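Local atomic coordinates of HTPA Reductase (Selaginella moellendorffii, PDB entry 5U5N), a protein that probably catalyses the NAD(P)H-dependent reduction of 4-hydroxy-tetrahydrodipicolinate to tetrahydrodipicolinate in the diaminopimelate route to lysine. Residues 157-162 against 193-198. Sequence-based numbering, arbitrary orientation.
Sequences QVTESH and ELVRDP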
ATOM      1  N   GLN A 157      -4.457  10.233 -12.303  1.00 39.82           N
ATOM      2  CA  GLN A 157      -4.478  11.646 -11.937  1.00 40.34           C
ATOM      3  C   GLN A 157      -3.850  11.758 -10.567  1.00 39.28           C
ATOM      4  O   GLN A 157      -4.071  10.906  -9.686  1.00 38.25           O
ATOM      5  CB  GLN A 157      -5.880  12.192 -11.833  1.00 41.38           C
ATOM      6  CG  GLN A 157      -6.709  12.118 -13.096  1.00 43.44           C
ATOM      7  CD  GLN A 157      -8.185  12.009 -12.768  1.00 44.04           C
ATOM      8  OE1 GLN A 157      -8.932  12.953 -12.972  1.00 46.01           O
ATOM      9  NE2 GLN A 157      -8.591  10.882 -12.185  1.00 43.46           N
ATOM     10  N   VAL A 158      -3.084  12.818 -10.367  1.00 39.28           N
ATOM     11  CA  VAL A 158      -2.439  13.090  -9.104  1.00 38.70           C
ATOM     12  C   VAL A 158      -2.723  14.538  -8.759  1.00 39.53           C
ATOM     13  O   VAL A 158      -2.543  15.425  -9.570  1.00 40.34           O
ATOM     14  CB  VAL A 158      -0.930  12.851  -9.159  1.00 39.05           C
ATOM     15  CG1 VAL A 158      -0.321  13.109  -7.801  1.00 39.00           C
ATOM     16  CG2 VAL A 158      -0.622  11.434  -9.618  1.00 38.45           C
ATOM     17  N   THR A 159      -3.254  14.729  -7.559  1.00 39.09           N
ATOM     18  CA  THR A 159      -3.559  16.031  -7.025  1.00 39.90           C
ATOM     19  C   THR A 159      -2.826  16.162  -5.686  1.00 39.49           C
ATOM     20  O   THR A 159      -2.668  15.173  -4.934  1.00 38.15           O
ATOM     21  CB  THR A 159      -5.079  16.208  -6.841  1.00 39.98           C
ATOM     22  OG1 THR A 159      -5.758  15.950  -8.065  1.00 40.51           O
ATOM     23  CG2 THR A 159      -5.419  17.636  -6.477  1.00 41.42           C
ATOM     24  N   GLU A 160      -2.336  17.368  -5.420  1.00 40.52           N
ATOM     25  CA  GLU A 160      -1.714  17.645  -4.141  1.00 40.71           C
ATOM     26  C   GLU A 160      -1.780  19.107  -3.747  1.00 41.66           C
ATOM     27  O   GLU A 160      -1.776  19.994  -4.592  1.00 42.75           O
ATOM     28  CB  GLU A 160      -0.241  17.163  -4.105  1.00 41.47           C
ATOM     29  CG  GLU A 160       0.738  17.850  -5.093  1.00 43.40           C
ATOM     30  CD  GLU A 160       1.726  18.813  -4.410  1.00 45.63           C
ATOM     31  OE1 GLU A 160       1.308  19.927  -3.984  1.00 46.70           O
ATOM     32  OE2 GLU A 160       2.929  18.468  -4.269  1.00 46.75           O
ATOM     33  N   SER A 161      -1.851  19.314  -2.444  1.00 41.30           N
ATOM     34  CA  SER A 161      -1.991  20.606  -1.853  1.00 42.53           C
ATOM     35  C   SER A 161      -0.899  20.833  -0.794  1.00 43.32           C
ATOM     36  O   SER A 161      -0.581  19.965   0.000  1.00 42.46           O
ATOM     37  CB  SER A 161      -3.373  20.746  -1.242  1.00 42.04           C
ATOM     38  OG  SER A 161      -3.501  22.010  -0.639  1.00 43.47           O
ATOM     39  N   HIS A 162      -0.348  22.034  -0.833  1.00 45.23           N
ATOM     40  CA  HIS A 162       0.731  22.512   0.059  1.00 46.81           C
ATOM     41  C   HIS A 162       0.495  24.011   0.166  1.00 48.70           C
ATOM     42  O   HIS A 162      -0.244  24.576  -0.659  1.00 48.59           O
ATOM     43  CB  HIS A 162       2.109  22.289  -0.555  1.00 47.78           C
ATOM     44  CG  HIS A 162       2.640  20.901  -0.382  1.00 46.60           C
ATOM     45  ND1 HIS A 162       2.344  19.872  -1.251  1.00 44.92           N
ATOM     46  CD2 HIS A 162       3.460  20.370   0.556  1.00 47.19           C
ATOM     47  CE1 HIS A 162       2.957  18.767  -0.853  1.00 44.41           C
ATOM     48  NE2 HIS A 162       3.637  19.042   0.243  1.00 45.74           N
ATOM     49  N   GLU A 193      -1.560  17.972 -10.463  1.00 47.45           N
ATOM     50  CA  GLU A 193      -2.447  19.131 -10.299  1.00 48.86           C
ATOM     51  C   GLU A 193      -2.159  19.748  -8.927  1.00 48.10           C
ATOM     52  O   GLU A 193      -2.598  19.245  -7.875  1.00 46.18           O
ATOM     53  CB  GLU A 193      -3.897  18.693 -10.394  1.00 48.57           C
ATOM     54  CG  GLU A 193      -4.913  19.804 -10.501  1.00 50.80           C
ATOM     55  CD  GLU A 193      -6.317  19.275 -10.831  1.00 50.90           C
ATOM     56  OE1 GLU A 193      -6.565  18.043 -11.053  1.00 49.34           O
ATOM     57  OE2 GLU A 193      -7.216  20.121 -10.883  1.00 52.72           O
ATOM     58  N   LEU A 194      -1.375  20.831  -8.929  1.00 49.58           N
ATOM     59  CA  LEU A 194      -1.108  21.583  -7.710  1.00 49.47           C
ATOM     60  C   LEU A 194      -2.344  22.399  -7.350  1.00 50.88           C
ATOM     61  O   LEU A 194      -2.787  23.235  -8.105  1.00 53.42           O
ATOM     62  CB  LEU A 194       0.094  22.516  -7.898  1.00 51.14           C
ATOM     63  CG  LEU A 194       1.400  21.913  -8.437  1.00 50.47           C
ATOM     64  CD1 LEU A 194       2.495  22.969  -8.460  1.00 52.35           C
ATOM     65  CD2 LEU A 194       1.873  20.689  -7.669  1.00 47.51           C
ATOM     66  N   VAL A 195      -2.910  22.126  -6.190  1.00 49.69           N
ATOM     67  CA  VAL A 195      -4.027  22.888  -5.653  1.00 51.30           C
ATOM     68  C   VAL A 195      -3.429  23.945  -4.723  1.00 52.44           C
ATOM     69  O   VAL A 195      -2.807  23.610  -3.729  1.00 50.49           O
ATOM     70  CB  VAL A 195      -4.982  21.964  -4.864  1.00 49.46           C
ATOM     71  CG1 VAL A 195      -6.091  22.767  -4.230  1.00 51.33           C
ATOM     72  CG2 VAL A 195      -5.567  20.916  -5.795  1.00 48.50           C
ATOM     73  N   ARG A 196      -3.599  25.211  -5.084  1.00 55.75           N
ATOM     74  CA  ARG A 196      -3.008  26.325  -4.329  1.00 57.76           C
ATOM     75  C   ARG A 196      -4.009  27.415  -3.897  1.00 61.10           C
ATOM     76  O   ARG A 196      -3.684  28.223  -3.017  1.00 62.44           O
ATOM     77  CB  ARG A 196      -1.815  26.916  -5.107  1.00 59.05           C
ATOM     78  CG  ARG A 196      -0.701  25.902  -5.425  1.00 56.43           C
ATOM     79  CD  ARG A 196       0.048  25.482  -4.166  1.00 54.15           C
ATOM     80  NE  ARG A 196       1.165  24.536  -4.326  1.00 51.89           N
ATOM     81  CZ  ARG A 196       1.087  23.202  -4.239  1.00 49.24           C
ATOM     82  NH1 ARG A 196      -0.077  22.574  -4.069  1.00 48.27           N
ATOM     83  NH2 ARG A 196       2.179  22.454  -4.369  1.00 47.63           N
ATOM     84  N   ASP A 197      -5.214  27.436  -4.479  1.00 62.85           N
ATOM     85  CA  ASP A 197      -6.313  28.301  -4.012  1.00 65.99           C
ATOM     86  C   ASP A 197      -6.833  27.817  -2.647  1.00 64.75           C
ATOM     87  O   ASP A 197      -7.260  26.674  -2.552  1.00 62.21           O
ATOM     88  CB  ASP A 197      -7.450  28.266  -5.041  1.00 67.46           C
ATOM     89  CG  ASP A 197      -8.658  29.136  -4.655  1.00 70.59           C
ATOM     90  OD1 ASP A 197      -8.604  29.959  -3.706  1.00 72.25           O
ATOM     91  OD2 ASP A 197      -9.694  28.996  -5.345  1.00 71.57           O
ATOM     92  N   PRO A 198      -6.814  28.680  -1.594  1.00 67.00           N
ATOM     93  CA  PRO A 198      -7.321  28.250  -0.277  1.00 66.05           C
ATOM     94  C   PRO A 198      -8.782  27.788  -0.276  1.00 66.52           C
ATOM     95  O   PRO A 198      -9.086  26.789   0.388  1.00 64.20           O
ATOM     96  CB  PRO A 198      -7.171  29.496   0.606  1.00 68.99           C
ATOM     97  CG  PRO A 198      -6.163  30.359  -0.078  1.00 70.69           C
ATOM     98  CD  PRO A 198      -6.305  30.070  -1.545  1.00 70.51           C
TER
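V158 O takes the backbone N-H of E193 at 2.9 Å, and E160 N returns a bond to E193 O, so the two strands pair in parallel. Next along, on one face of the sheet, T159 sets its methyl against V195; both are beta-branched, which suits an extended strand, and T159 CG2, anti to the backbone N, meets V195 CG2 at a tight 3.4 Å. On the other face stands E160, its backbone O bonded to V195 N and its chain bent at chi2 (107°), which brings OE1 within 2.7 Å of R196 NH2. The pairing closes a beta-alpha-beta unit through helix 171-182, placing 193-195 at an edge of the mixed sheet of the C-terminal DapB domain. Long enough to reach back from the loop, R196 grips E160 OE1 with both end nitrogens, NH1 at 3.0 Å, while L194 CB covers one guanidinium face. A leucine in place of R196 would probably leave the carboxylate of buried E160 without the arginine's charge, held by H162 and, through OE2, by S170 N. S161, small enough to sit beside V195, turns its hydroxyl to H215. The imidazole of H162 supplies a third N-H, ND1 meeting E160 OE1 at 2.9 Å from above the carboxylate plane, and its CB sits near the rim of the guanidinium face opposite L194.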